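Long-range contacts in endoglucanase E (Clostridium thermocellum, PDB 2WAO), which probably deacetylates plant cell-wall polysaccharides through its family 2 carbohydrate esterase region, whose active-site pocket also binds cello-oligosaccharide: residues V34-Y39 with L105-G110; E42-I47 with T75-S80; I178-N183 with T238-L243. One frame throughout, in Å; residues are numbered along the deposited sequence.

Contact 1 (V34-Y39 with L105-G110); sequences VELNFY and LGFDFG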
ATOM      1  N   VAL A  34      -0.112   3.971  12.653  1.00  7.86           N
ATOM      2  CA  VAL A  34       0.494   4.243  13.950  1.00  9.04           C
ATOM      3  C   VAL A  34      -0.055   3.145  14.858  1.00  9.15           C
ATOM      4  O   VAL A  34      -1.257   2.847  14.855  1.00 10.09           O
ATOM      5  CB  VAL A  34       0.060   5.650  14.480  1.00 10.01           C
ATOM      6  CG1 VAL A  34       0.683   5.912  15.821  1.00 12.49           C
ATOM      7  CG2 VAL A  34       0.479   6.766  13.467  1.00 12.26           C
ATOM      8  N   GLU A  35       0.801   2.511  15.639  1.00  9.52           N
ATOM      9  CA  GLU A  35       0.331   1.418  16.458  1.00 10.48           C
ATOM     10  C   GLU A  35       0.859   1.581  17.904  1.00  9.66           C
ATOM     11  O   GLU A  35       2.020   1.925  18.121  1.00  8.90           O
ATOM     12  CB  GLU A  35       0.763   0.106  15.807  1.00 10.85           C
ATOM     13  CG  GLU A  35       0.536  -1.111  16.624  1.00 13.72           C
ATOM     14  CD  GLU A  35       1.099  -2.374  15.957  1.00 16.83           C
ATOM     15  OE1 GLU A  35       1.953  -2.250  15.029  1.00 19.15           O
ATOM     16  OE2 GLU A  35       0.723  -3.487  16.406  1.00 18.77           O
ATOM     17  N   LEU A  36      -0.019   1.382  18.870  1.00  8.87           N
ATOM     18  CA  LEU A  36       0.359   1.616  20.279  1.00  9.31           C
ATOM     19  C   LEU A  36      -0.528   0.812  21.221  1.00  8.85           C
ATOM     20  O   LEU A  36      -1.584   0.354  20.827  1.00 10.71           O
ATOM     21  CB  LEU A  36       0.304   3.128  20.591  1.00  8.74           C
ATOM     22  CG  LEU A  36      -1.068   3.835  20.428  1.00  8.69           C
ATOM     23  CD1 LEU A  36      -2.010   3.486  21.604  1.00 10.26           C
ATOM     24  CD2 LEU A  36      -0.869   5.335  20.345  1.00  8.64           C
ATOM     25  N   ASN A  37      -0.072   0.652  22.458  1.00  8.96           N
ATOM     26  CA  ASN A  37      -0.880   0.142  23.548  1.00  8.83           C
ATOM     27  C   ASN A  37      -1.194   1.261  24.536  1.00  8.96           C
ATOM     28  O   ASN A  37      -0.345   2.104  24.797  1.00  9.51           O
ATOM     29  CB  ASN A  37      -0.123  -0.969  24.290  1.00  7.96           C
ATOM     30  CG  ASN A  37       0.078  -2.223  23.430  1.00 10.07           C
ATOM     31  OD1 ASN A  37      -0.880  -2.805  22.907  1.00 11.82           O
ATOM     32  ND2 ASN A  37       1.322  -2.633  23.289  1.00 11.40           N
ATOM     33  N   PHE A  38      -2.425   1.309  25.031  1.00  9.01           N
ATOM     34  CA  PHE A  38      -2.765   2.298  26.048  1.00 10.41           C
ATOM     35  C   PHE A  38      -3.578   1.648  27.153  1.00 11.30           C
ATOM     36  O   PHE A  38      -4.234   0.605  26.949  1.00 11.68           O
ATOM     37  CB  PHE A  38      -3.489   3.527  25.473  1.00 10.04           C
ATOM     38  CG  PHE A  38      -4.878   3.249  24.986  1.00 10.58           C
ATOM     39  CD1 PHE A  38      -5.995   3.541  25.794  1.00 11.92           C
ATOM     40  CD2 PHE A  38      -5.084   2.728  23.711  1.00 10.02           C
ATOM     41  CE1 PHE A  38      -7.322   3.276  25.355  1.00 11.56           C
ATOM     42  CE2 PHE A  38      -6.408   2.482  23.250  1.00 12.65           C
ATOM     43  CZ  PHE A  38      -7.540   2.764  24.102  1.00 12.14           C
ATOM     44  N   TYR A  39      -3.524   2.281  28.312  1.00 11.40           N
ATOM     45  CA  TYR A  39      -4.344   1.891  29.446  1.00 12.49           C
ATOM     46  C   TYR A  39      -5.428   2.952  29.594  1.00 12.84           C
ATOM     47  O   TYR A  39      -5.141   4.135  29.637  1.00 12.14           O
ATOM     48  CB  TYR A  39      -3.525   1.821  30.744  1.00 14.39           C
ATOM     49  CG  TYR A  39      -4.333   1.212  31.878  1.00 15.81           C
ATOM     50  CD1 TYR A  39      -4.282  -0.154  32.130  1.00 17.60           C
ATOM     51  CD2 TYR A  39      -5.197   1.994  32.641  1.00 19.53           C
ATOM     52  CE1 TYR A  39      -5.050  -0.736  33.158  1.00 20.28           C
ATOM     53  CE2 TYR A  39      -5.976   1.422  33.677  1.00 22.23           C
ATOM     54  CZ  TYR A  39      -5.891   0.055  33.913  1.00 20.89           C
ATOM     55  OH  TYR A  39      -6.642  -0.534  34.914  1.00 24.96           O
ATOM     56  N   LEU A 105      -0.260  14.764  15.383  1.00 11.13           N
ATOM     57  CA  LEU A 105       0.136  15.803  16.319  1.00 12.79           C
ATOM     58  C   LEU A 105       0.017  15.414  17.787  1.00 13.80           C
ATOM     59  O   LEU A 105       0.347  16.221  18.645  1.00 15.85           O
ATOM     60  CB  LEU A 105      -0.605  17.102  16.021  1.00 12.71           C
ATOM     61  CG  LEU A 105      -0.254  17.693  14.666  1.00 11.65           C
ATOM     62  CD1 LEU A 105      -1.350  18.707  14.350  1.00 12.72           C
ATOM     63  CD2 LEU A 105       1.131  18.353  14.673  1.00 11.62           C
ATOM     64  N   GLY A 106      -0.396  14.181  18.081  1.00 12.84           N
ATOM     65  CA  GLY A 106      -0.410  13.731  19.465  1.00 12.76           C
ATOM     66  C   GLY A 106      -1.640  12.958  19.829  1.00 12.58           C
ATOM     67  O   GLY A 106      -2.704  13.168  19.261  1.00 13.27           O
ATOM     68  N   PHE A 107      -1.481  12.066  20.793  1.00 12.22           N
ATOM     69  CA  PHE A 107      -2.590  11.281  21.302  1.00 12.90           C
ATOM     70  C   PHE A 107      -2.996  11.790  22.663  1.00 14.34           C
ATOM     71  O   PHE A 107      -2.195  12.417  23.353  1.00 14.06           O
ATOM     72  CB  PHE A 107      -2.190   9.802  21.384  1.00 12.78           C
ATOM     73  CG  PHE A 107      -2.120   9.114  20.036  1.00 11.48           C
ATOM     74  CD1 PHE A 107      -3.217   8.403  19.546  1.00 11.70           C
ATOM     75  CD2 PHE A 107      -0.947   9.158  19.270  1.00 16.25           C
ATOM     76  CE1 PHE A 107      -3.141   7.759  18.271  1.00 12.51           C
ATOM     77  CE2 PHE A 107      -0.854   8.517  18.015  1.00 12.83           C
ATOM     78  CZ  PHE A 107      -1.943   7.832  17.524  1.00 10.79           C
ATOM     79  N   ASP A 108      -4.236  11.497  23.059  1.00 15.16           N
ATOM     80  CA  ASP A 108      -4.683  11.732  24.436  1.00 15.09           C
ATOM     81  C   ASP A 108      -5.515  10.551  24.937  1.00 13.93           C
ATOM     82  O   ASP A 108      -6.427  10.086  24.251  1.00 14.08           O
ATOM     83  CB  ASP A 108      -5.485  13.027  24.561  1.00 16.06           C
ATOM     84  CG  ASP A 108      -5.873  13.295  26.018  1.00 20.92           C
ATOM     85  OD1 ASP A 108      -5.118  14.012  26.669  1.00 27.34           O
ATOM     86  OD2 ASP A 108      -6.837  12.707  26.533  1.00 25.20           O
ATOM     87  N   PHE A 109      -5.215  10.096  26.142  1.00 12.15           N
ATOM     88  CA  PHE A 109      -5.870   8.924  26.694  1.00 12.91           C
ATOM     89  C   PHE A 109      -6.775   9.230  27.890  1.00 13.71           C
ATOM     90  O   PHE A 109      -7.085   8.339  28.693  1.00 14.56           O
ATOM     91  CB  PHE A 109      -4.823   7.846  27.009  1.00 12.03           C
ATOM     92  CG  PHE A 109      -3.987   7.473  25.805  1.00 11.91           C
ATOM     93  CD1 PHE A 109      -4.538   6.696  24.783  1.00 10.00           C
ATOM     94  CD2 PHE A 109      -2.677   7.930  25.675  1.00 11.02           C
ATOM     95  CE1 PHE A 109      -3.809   6.378  23.629  1.00  9.49           C
ATOM     96  CE2 PHE A 109      -1.902   7.595  24.533  1.00 12.72           C
ATOM     97  CZ  PHE A 109      -2.479   6.820  23.505  1.00 10.44           C
ATOM     98  N   GLY A 110      -7.210  10.482  27.992  1.00 14.55           N
ATOM     99  CA  GLY A 110      -8.020  10.900  29.122  1.00 15.33           C
ATOM    100  C   GLY A 110      -7.258  10.726  30.422  1.00 16.09           C
ATOM    101  O   GLY A 110      -6.147  11.226  30.554  1.00 16.76           O
TER
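Val34, Leu36 and Phe38 meet Phe107 and Phe109 in an apolar contact between two facing sheets. It lies in the hydrophobic core of the N-terminal region, and no hydrogen bond joins the segments. Leu36 and Phe107 reach toward each other tip to tip. The CD2 methyl of Leu36 lies over the centre of the Phe107 ring, 3.7 Å from the centroid and 2° off the ring normal, a nearly ideal CH-pi contact. Val34 CG1 adds to it at 3.7 Å from Phe107 CZ. The same Leu36 CD2 touches the Phe109 ring at its edge, 3.8 Å from Phe109 CZ, so one methyl serves two rings. Strand 33-40 belongs to one antiparallel sheet and strand 102-108 to another, and the pair packs as a beta-sandwich. The strand alternates accordingly: Val34, Leu36 and Phe38 point inward, while Glu35 and Asn37 point away. The Glu35 carboxylate bonds to His88 and Asn14, and Asn37 ND2 to Ala116 O. Phe38 covers Phe109 differently. Phe38 CB sits over the Phe109 face, offset toward the rim, 3.4 Å from Phe109 CD1. With Phe38 CG between its backbone N and carbonyl carbon (chi1 69°), the two rings form a pair with planes 18° apart but strongly offset, centroids 5.1 Å apart. Phe109 follows the end of its strand, where an Asx turn forms: Gly110 N donates to Asp108 OD2 at 2.7 Å, from above the carboxylate plane. Phe107 also rests on Val45 and Leu89.

Contact 2 (E42-I47 with T75-S80); sequences EASVTI and TVKLVS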
ATOM      1  N   GLU A  42     -10.574   5.285  26.736  1.00 14.31           N
ATOM      2  CA  GLU A  42     -10.744   6.127  25.549  1.00 14.68           C
ATOM      3  C   GLU A  42      -9.399   6.553  24.966  1.00 13.33           C
ATOM      4  O   GLU A  42      -8.375   6.530  25.655  1.00 13.85           O
ATOM      5  CB  GLU A  42     -11.540   7.386  25.897  1.00 15.03           C
ATOM      6  CG  GLU A  42     -10.804   8.266  26.914  1.00 18.94           C
ATOM      7  CD  GLU A  42     -11.570   9.529  27.260  1.00 25.08           C
ATOM      8  OE1 GLU A  42     -11.767  10.374  26.376  1.00 26.65           O
ATOM      9  OE2 GLU A  42     -11.961   9.681  28.428  1.00 26.60           O
ATOM     10  N   ALA A  43      -9.439   6.962  23.703  1.00 12.14           N
ATOM     11  CA  ALA A  43      -8.298   7.507  23.021  1.00 11.65           C
ATOM     12  C   ALA A  43      -8.710   8.529  21.986  1.00 11.65           C
ATOM     13  O   ALA A  43      -9.689   8.331  21.248  1.00 11.73           O
ATOM     14  CB  ALA A  43      -7.523   6.397  22.361  1.00 10.96           C
ATOM     15  N   SER A  44      -7.922   9.590  21.909  1.00 11.65           N
ATOM     16  CA  SER A  44      -8.129  10.685  20.974  0.50 10.48           C
ATOM     17  C   SER A  44      -6.806  10.963  20.257  1.00 10.67           C
ATOM     18  O   SER A  44      -5.739  10.649  20.776  1.00  9.38           O
ATOM     19  CB  SER A  44      -8.608  11.945  21.711  0.50 10.28           C
ATOM     20  OG  SER A  44      -9.930  11.797  22.220  0.50  7.94           O
ATOM     21  N   VAL A  45      -6.875  11.587  19.088  1.00  9.72           N
ATOM     22  CA  VAL A  45      -5.684  11.948  18.329  1.00  8.89           C
ATOM     23  C   VAL A  45      -5.930  13.285  17.633  1.00  9.09           C
ATOM     24  O   VAL A  45      -7.063  13.580  17.257  1.00  9.86           O
ATOM     25  CB  VAL A  45      -5.318  10.822  17.271  1.00  9.52           C
ATOM     26  CG1 VAL A  45      -6.384  10.712  16.194  1.00  8.44           C
ATOM     27  CG2 VAL A  45      -3.925  11.072  16.623  1.00  8.37           C
ATOM     28  N   THR A  46      -4.880  14.083  17.479  1.00  8.24           N
ATOM     29  CA  THR A  46      -4.950  15.266  16.643  1.00  9.91           C
ATOM     30  C   THR A  46      -4.210  14.993  15.344  1.00  9.54           C
ATOM     31  O   THR A  46      -3.045  14.558  15.347  1.00  9.98           O
ATOM     32  CB  THR A  46      -4.336  16.488  17.367  1.00 11.26           C
ATOM     33  OG1 THR A  46      -5.025  16.661  18.623  1.00 14.48           O
ATOM     34  CG2 THR A  46      -4.495  17.749  16.526  1.00 10.40           C
ATOM     35  N   ILE A  47      -4.919  15.230  14.240  1.00  8.83           N
ATOM     36  CA  ILE A  47      -4.414  14.952  12.899  1.00  9.68           C
ATOM     37  C   ILE A  47      -4.493  16.208  12.041  1.00  9.64           C
ATOM     38  O   ILE A  47      -5.570  16.844  11.963  1.00 11.41           O
ATOM     39  CB  ILE A  47      -5.272  13.861  12.212  1.00  9.12           C
ATOM     40  CG1 ILE A  47      -5.011  12.503  12.902  1.00  9.39           C
ATOM     41  CG2 ILE A  47      -4.942  13.813  10.669  1.00  9.88           C
ATOM     42  CD1 ILE A  47      -6.112  11.452  12.673  1.00 13.97           C
ATOM     43  N   THR A  75      -8.936  17.388  16.208  1.00 14.38           N
ATOM     44  CA  THR A  75      -8.862  16.409  17.275  1.00 14.10           C
ATOM     45  C   THR A  75     -10.105  15.547  17.188  1.00 14.31           C
ATOM     46  O   THR A  75     -11.236  16.052  17.153  1.00 14.10           O
ATOM     47  CB  THR A  75      -8.725  17.078  18.656  1.00 14.30           C
ATOM     48  OG1 THR A  75      -7.542  17.895  18.618  1.00 17.66           O
ATOM     49  CG2 THR A  75      -8.570  16.016  19.735  1.00 14.98           C
ATOM     50  N   VAL A  76      -9.869  14.245  17.098  1.00 12.36           N
ATOM     51  CA  VAL A  76     -10.868  13.251  16.854  1.00 12.63           C
ATOM     52  C   VAL A  76     -10.847  12.281  18.014  1.00 12.03           C
ATOM     53  O   VAL A  76      -9.786  11.771  18.376  1.00 11.06           O
ATOM     54  CB  VAL A  76     -10.527  12.490  15.504  1.00 12.58           C
ATOM     55  CG1 VAL A  76     -11.409  11.272  15.331  1.00 14.42           C
ATOM     56  CG2 VAL A  76     -10.693  13.435  14.321  1.00 15.19           C
ATOM     57  N   LYS A  77     -12.006  12.021  18.616  1.00 12.20           N
ATOM     58  CA  LYS A  77     -12.105  10.913  19.589  1.00 13.25           C
ATOM     59  C   LYS A  77     -12.166   9.585  18.845  1.00 12.88           C
ATOM     60  O   LYS A  77     -13.157   9.293  18.148  1.00 13.14           O
ATOM     61  CB  LYS A  77     -13.326  11.087  20.512  1.00 14.28           C
ATOM     62  CG  LYS A  77     -13.650   9.877  21.400  1.00 17.03           C
ATOM     63  CD  LYS A  77     -12.700   9.781  22.581  1.00 20.47           C
ATOM     64  CE  LYS A  77     -12.780  11.028  23.468  1.00 25.55           C
ATOM     65  NZ  LYS A  77     -14.068  11.040  24.212  1.00 29.65           N
ATOM     66  N   LEU A  78     -11.117   8.773  18.987  1.00 12.13           N
ATOM     67  CA  LEU A  78     -11.035   7.508  18.261  1.00 11.82           C
ATOM     68  C   LEU A  78     -11.962   6.430  18.775  1.00 12.93           C
ATOM     69  O   LEU A  78     -12.553   5.684  17.988  1.00 12.00           O
ATOM     70  CB  LEU A  78      -9.596   6.968  18.218  1.00 11.25           C
ATOM     71  CG  LEU A  78      -8.554   7.822  17.466  1.00 11.67           C
ATOM     72  CD1 LEU A  78      -7.229   7.077  17.599  1.00 10.10           C
ATOM     73  CD2 LEU A  78      -8.979   8.069  15.959  1.00 10.20           C
ATOM     74  N   VAL A  79     -12.087   6.316  20.094  1.00 13.04           N
ATOM     75  CA  VAL A  79     -12.874   5.263  20.686  1.00 14.01           C
ATOM     76  C   VAL A  79     -13.126   5.719  22.113  1.00 15.09           C
ATOM     77  O   VAL A  79     -12.329   6.453  22.674  1.00 14.03           O
ATOM     78  CB  VAL A  79     -12.096   3.897  20.682  1.00 13.59           C
ATOM     79  CG1 VAL A  79     -10.793   3.962  21.566  1.00 14.37           C
ATOM     80  CG2 VAL A  79     -13.004   2.757  21.099  1.00 13.95           C
ATOM     81  N   SER A  80     -14.238   5.281  22.684  1.00 16.80           N
ATOM     82  CA  SER A  80     -14.539   5.621  24.073  1.00 18.77           C
ATOM     83  C   SER A  80     -15.498   4.604  24.675  1.00 18.79           C
ATOM     84  O   SER A  80     -16.031   3.726  23.977  1.00 19.34           O
ATOM     85  CB  SER A  80     -15.094   7.038  24.188  1.00 19.38           C
ATOM     86  OG  SER A  80     -16.271   7.176  23.399  1.00 23.26           O
TER
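A classic beta bulge interrupts the antiparallel pairing of strands 43-49 and 73-79, with Leu78 and Val79 both opposite Ala43. Ala43 O accepts two N-H groups. Leu78 N is 2.7 Å from Ala43 O, in the carbonyl plane, while the bond from Val79 N is weak at 3.3 Å. Ala43 N donates in return to Val79 O. Past the bulge the register is regular: Val45 and Val76 form a hydrogen-bonded pair, with Val76 N 2.9 Å from Val45 O. At the bulge the Leu78 side chain passes across that of Val45, and Leu78 CD2 packs 3.7 Å from Val45 CG1. Leu78 also touches Leu89 and Leu91 of the facing sheet. The face carrying Ser44, Lys77, Thr46 and Thr75 is polar. The hydroxyls Thr46 OG1 and Thr75 OG1 hydrogen-bond at 2.8 Å. Lys77 leaves its backbone with CG anti to N (chi1 170°), then bends at each later torsion. This folded chain puts Lys77 NZ 3.2 Å from Glu42 OE1, a salt bridge beside the bulge. Strand 73-79 is outermost in its sheet. Main-chain bonds hold it there; the Thr46-Thr75 hydroxyl bond adds to them on one face, while Val45 and Leu78 pack into the core.

Contact 3 (I178-N183 with T238-L243); sequences IGLTMN and TAYKNL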
ATOM      1  N   ILE A 178      -0.448   5.416 -11.928  1.00  4.04           N
ATOM      2  CA  ILE A 178       0.970   5.500 -12.282  1.00  2.94           C
ATOM      3  C   ILE A 178       1.410   4.258 -13.088  1.00  3.86           C
ATOM      4  O   ILE A 178       0.837   3.162 -12.906  1.00  4.10           O
ATOM      5  CB  ILE A 178       1.835   5.629 -10.985  1.00  2.46           C
ATOM      6  CG1 ILE A 178       3.108   6.446 -11.290  1.00  2.35           C
ATOM      7  CG2 ILE A 178       2.134   4.238 -10.304  1.00  2.00           C
ATOM      8  CD1 ILE A 178       3.864   6.884 -10.013  1.00  2.00           C
ATOM      9  N   GLY A 179       2.433   4.420 -13.916  1.00  3.92           N
ATOM     10  CA  GLY A 179       2.970   3.292 -14.676  1.00  4.81           C
ATOM     11  C   GLY A 179       4.481   3.356 -14.722  1.00  4.99           C
ATOM     12  O   GLY A 179       5.136   4.217 -14.070  1.00  4.82           O
ATOM     13  N   LEU A 180       5.033   2.430 -15.497  1.00  4.51           N
ATOM     14  CA  LEU A 180       6.438   2.358 -15.711  1.00  4.98           C
ATOM     15  C   LEU A 180       6.879   3.278 -16.854  1.00  5.24           C
ATOM     16  O   LEU A 180       8.005   3.850 -16.799  1.00  4.57           O
ATOM     17  CB  LEU A 180       6.866   0.936 -16.091  1.00  3.85           C
ATOM     18  CG  LEU A 180       6.934   0.100 -14.827  1.00  8.09           C
ATOM     19  CD1 LEU A 180       6.750  -1.363 -15.085  1.00 11.06           C
ATOM     20  CD2 LEU A 180       8.279   0.382 -14.104  1.00  5.93           C
ATOM     21  N   THR A 181       6.060   3.350 -17.908  1.00  5.07           N
ATOM     22  CA  THR A 181       6.423   4.228 -19.087  1.00  6.26           C
ATOM     23  C   THR A 181       5.456   5.379 -19.315  1.00  6.40           C
ATOM     24  O   THR A 181       5.764   6.323 -20.099  1.00  5.93           O
ATOM     25  CB  THR A 181       6.491   3.418 -20.434  1.00  5.78           C
ATOM     26  OG1 THR A 181       5.168   3.060 -20.831  1.00  8.82           O
ATOM     27  CG2 THR A 181       7.339   2.168 -20.264  1.00  8.43           C
ATOM     28  N   MET A 182       4.282   5.292 -18.693  1.00  6.67           N
ATOM     29  CA  MET A 182       3.193   6.261 -18.877  1.00  6.98           C
ATOM     30  C   MET A 182       2.230   6.143 -17.716  1.00  7.65           C
ATOM     31  O   MET A 182       2.167   5.096 -17.075  1.00  9.20           O
ATOM     32  CB  MET A 182       2.451   5.994 -20.208  1.00  7.13           C
ATOM     33  CG  MET A 182       1.773   4.643 -20.215  1.00  7.86           C
ATOM     34  SD  MET A 182       0.992   4.256 -21.776  1.00 11.41           S
ATOM     35  CE  MET A 182      -0.402   5.324 -21.590  1.00 10.31           C
ATOM     36  N   ASN A 183       1.476   7.206 -17.458  1.00  5.73           N
ATOM     37  CA  ASN A 183       0.379   7.174 -16.519  1.00  6.71           C
ATOM     38  C   ASN A 183      -0.923   6.910 -17.267  1.00  6.04           C
ATOM     39  O   ASN A 183      -0.944   6.946 -18.487  1.00  5.37           O
ATOM     40  CB  ASN A 183       0.360   8.485 -15.736  1.00  7.08           C
ATOM     41  CG  ASN A 183       1.637   8.640 -14.931  1.00  9.86           C
ATOM     42  OD1 ASN A 183       2.120   7.672 -14.322  1.00 11.29           O
ATOM     43  ND2 ASN A 183       2.265   9.789 -15.050  1.00 16.67           N
ATOM     44  N   THR A 238      12.652  -2.472 -20.515  1.00  7.04           N
ATOM     45  CA  THR A 238      13.808  -1.760 -19.904  1.00  7.95           C
ATOM     46  C   THR A 238      13.426  -1.035 -18.592  1.00  6.41           C
ATOM     47  O   THR A 238      14.179  -1.062 -17.639  1.00  6.78           O
ATOM     48  CB  THR A 238      14.476  -0.821 -20.952  1.00  9.96           C
ATOM     49  OG1 THR A 238      14.987  -1.625 -22.031  1.00 10.23           O
ATOM     50  CG2 THR A 238      15.637  -0.039 -20.334  1.00 10.22           C
ATOM     51  N   ALA A 239      12.252  -0.408 -18.573  1.00  6.40           N
ATOM     52  CA  ALA A 239      11.737   0.343 -17.427  1.00  5.28           C
ATOM     53  C   ALA A 239      11.518  -0.633 -16.262  1.00  5.65           C
ATOM     54  O   ALA A 239      11.845  -0.326 -15.118  1.00  4.35           O
ATOM     55  CB  ALA A 239      10.417   1.096 -17.794  1.00  5.10           C
ATOM     56  N   TYR A 240      10.938  -1.806 -16.571  1.00  4.78           N
ATOM     57  CA  TYR A 240      10.660  -2.790 -15.534  1.00  4.33           C
ATOM     58  C   TYR A 240      11.979  -3.315 -14.954  1.00  4.82           C
ATOM     59  O   TYR A 240      12.146  -3.357 -13.741  1.00  4.81           O
ATOM     60  CB  TYR A 240       9.752  -3.927 -16.084  1.00  3.91           C
ATOM     61  CG  TYR A 240       8.889  -4.589 -14.999  1.00  5.35           C
ATOM     62  CD1 TYR A 240       7.503  -4.647 -15.120  1.00  6.23           C
ATOM     63  CD2 TYR A 240       9.465  -5.165 -13.849  1.00  8.43           C
ATOM     64  CE1 TYR A 240       6.698  -5.225 -14.155  1.00  5.96           C
ATOM     65  CE2 TYR A 240       8.645  -5.738 -12.843  1.00  6.33           C
ATOM     66  CZ  TYR A 240       7.282  -5.756 -13.003  1.00  3.58           C
ATOM     67  OH  TYR A 240       6.495  -6.343 -12.021  1.00  5.41           O
ATOM     68  N   LYS A 241      12.926  -3.672 -15.831  1.00  4.58           N
ATOM     69  CA  LYS A 241      14.269  -4.072 -15.408  1.00  5.08           C
ATOM     70  C   LYS A 241      14.967  -2.994 -14.556  1.00  4.99           C
ATOM     71  O   LYS A 241      15.584  -3.341 -13.564  1.00  4.33           O
ATOM     72  CB  LYS A 241      15.141  -4.474 -16.607  1.00  4.65           C
ATOM     73  CG  LYS A 241      14.650  -5.761 -17.244  1.00  5.06           C
ATOM     74  CD  LYS A 241      15.448  -6.114 -18.480  1.00  4.57           C
ATOM     75  CE  LYS A 241      15.109  -7.533 -18.979  1.00  7.99           C
ATOM     76  NZ  LYS A 241      15.908  -7.937 -20.204  1.00  8.23           N
ATOM     77  N   ASN A 242      14.839  -1.733 -14.932  1.00  4.11           N
ATOM     78  CA  ASN A 242      15.412  -0.613 -14.165  0.50  5.50           C
ATOM     79  C   ASN A 242      14.896  -0.625 -12.731  1.00  4.71           C
ATOM     80  O   ASN A 242      15.655  -0.442 -11.768  1.00  5.45           O
ATOM     81  CB  ASN A 242      14.991   0.716 -14.799  0.50  5.61           C
ATOM     82  CG  ASN A 242      15.824   1.097 -16.001  0.50 10.18           C
ATOM     83  OD1 ASN A 242      16.931   0.592 -16.213  0.50 12.73           O
ATOM     84  ND2 ASN A 242      15.296   2.026 -16.792  0.50 10.96           N
ATOM     85  N   LEU A 243      13.574  -0.841 -12.605  1.00  3.52           N
ATOM     86  CA  LEU A 243      12.911  -0.852 -11.304  1.00  4.59           C
ATOM     87  C   LEU A 243      13.432  -2.023 -10.448  1.00  3.84           C
ATOM     88  O   LEU A 243      13.832  -1.812  -9.308  1.00  3.04           O
ATOM     89  CB  LEU A 243      11.361  -0.889 -11.441  1.00  3.31           C
ATOM     90  CG  LEU A 243      10.640  -1.049 -10.089  1.00  4.03           C
ATOM     91  CD1 LEU A 243      11.011   0.126  -9.118  1.00  5.74           C
ATOM     92  CD2 LEU A 243       9.140  -1.220 -10.331  1.00  4.08           C
TER
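Leu180 points at Ala239, Tyr240 and Leu243 on one helix, and its side chain carries most of this contact. The setting is the SGNH (GDSL-like) hydrolase fold, a parallel sheet flanked by helices. Segment 178-183 is part of a loop after strand 168-174, and it packs on helix 233-250. Leu180 CG is anti to the carbonyl carbon (chi1 -79°), and from there one methyl goes to Tyr240 and the other to Ala239 and Leu243. Nearer the backbone, Leu180 CB meets Ala239 CB at 3.9 Å. The Leu180 and Tyr240 side chains cross obliquely, with Leu180 CD1 3.4 Å from Tyr240 CD1, a tight approach. Leu180 CD2 goes instead to the helix backbone, 3.8 Å from Ala239 O, and also reaches Leu243 CD2 at 4.2 Å. Beside this, Thr181 CG2 touches Ala239 CB at 4.1 Å. With only a CB on Ala239, the CA atoms of Leu180 and Ala239 are 5.9 Å apart. Tyr240 and Leu243 continue inward to Ile219 of the central sheet. The loop backbone is held by Asp225, whose carboxylate accepts from Leu180 N and Thr181 N. Ser176 and Gly177, earlier in the same loop, line the glycan pocket; the Thr181 side chain itself is about 14 Å from the bound glucose. Gly179 N donates to Asn183 OD1 at 3.3 Å, in the plane of the side-chain carbonyl.

In the fold
Contacts 1 and 2 belong to the N-terminal beta-sandwich, with centres 8 Å apart. Contact 2 is nested along the chain inside the loop closed by contact 1. They share one sheet, in which strand 102-108 pairs with strand 43-49: Asp108 O and Ser44 N are probably hydrogen-bonded. Contact 2 joins strands within that sheet, and contact 1 packs it on the facing one. Contact 3 comes later in the chain, in the hydrolase region. Its centre is about 40 Å from that of contact 1 and 41 Å from that of contact 2, across the chain's centre. The protein thus combines an all-beta module with an alpha/beta esterase module.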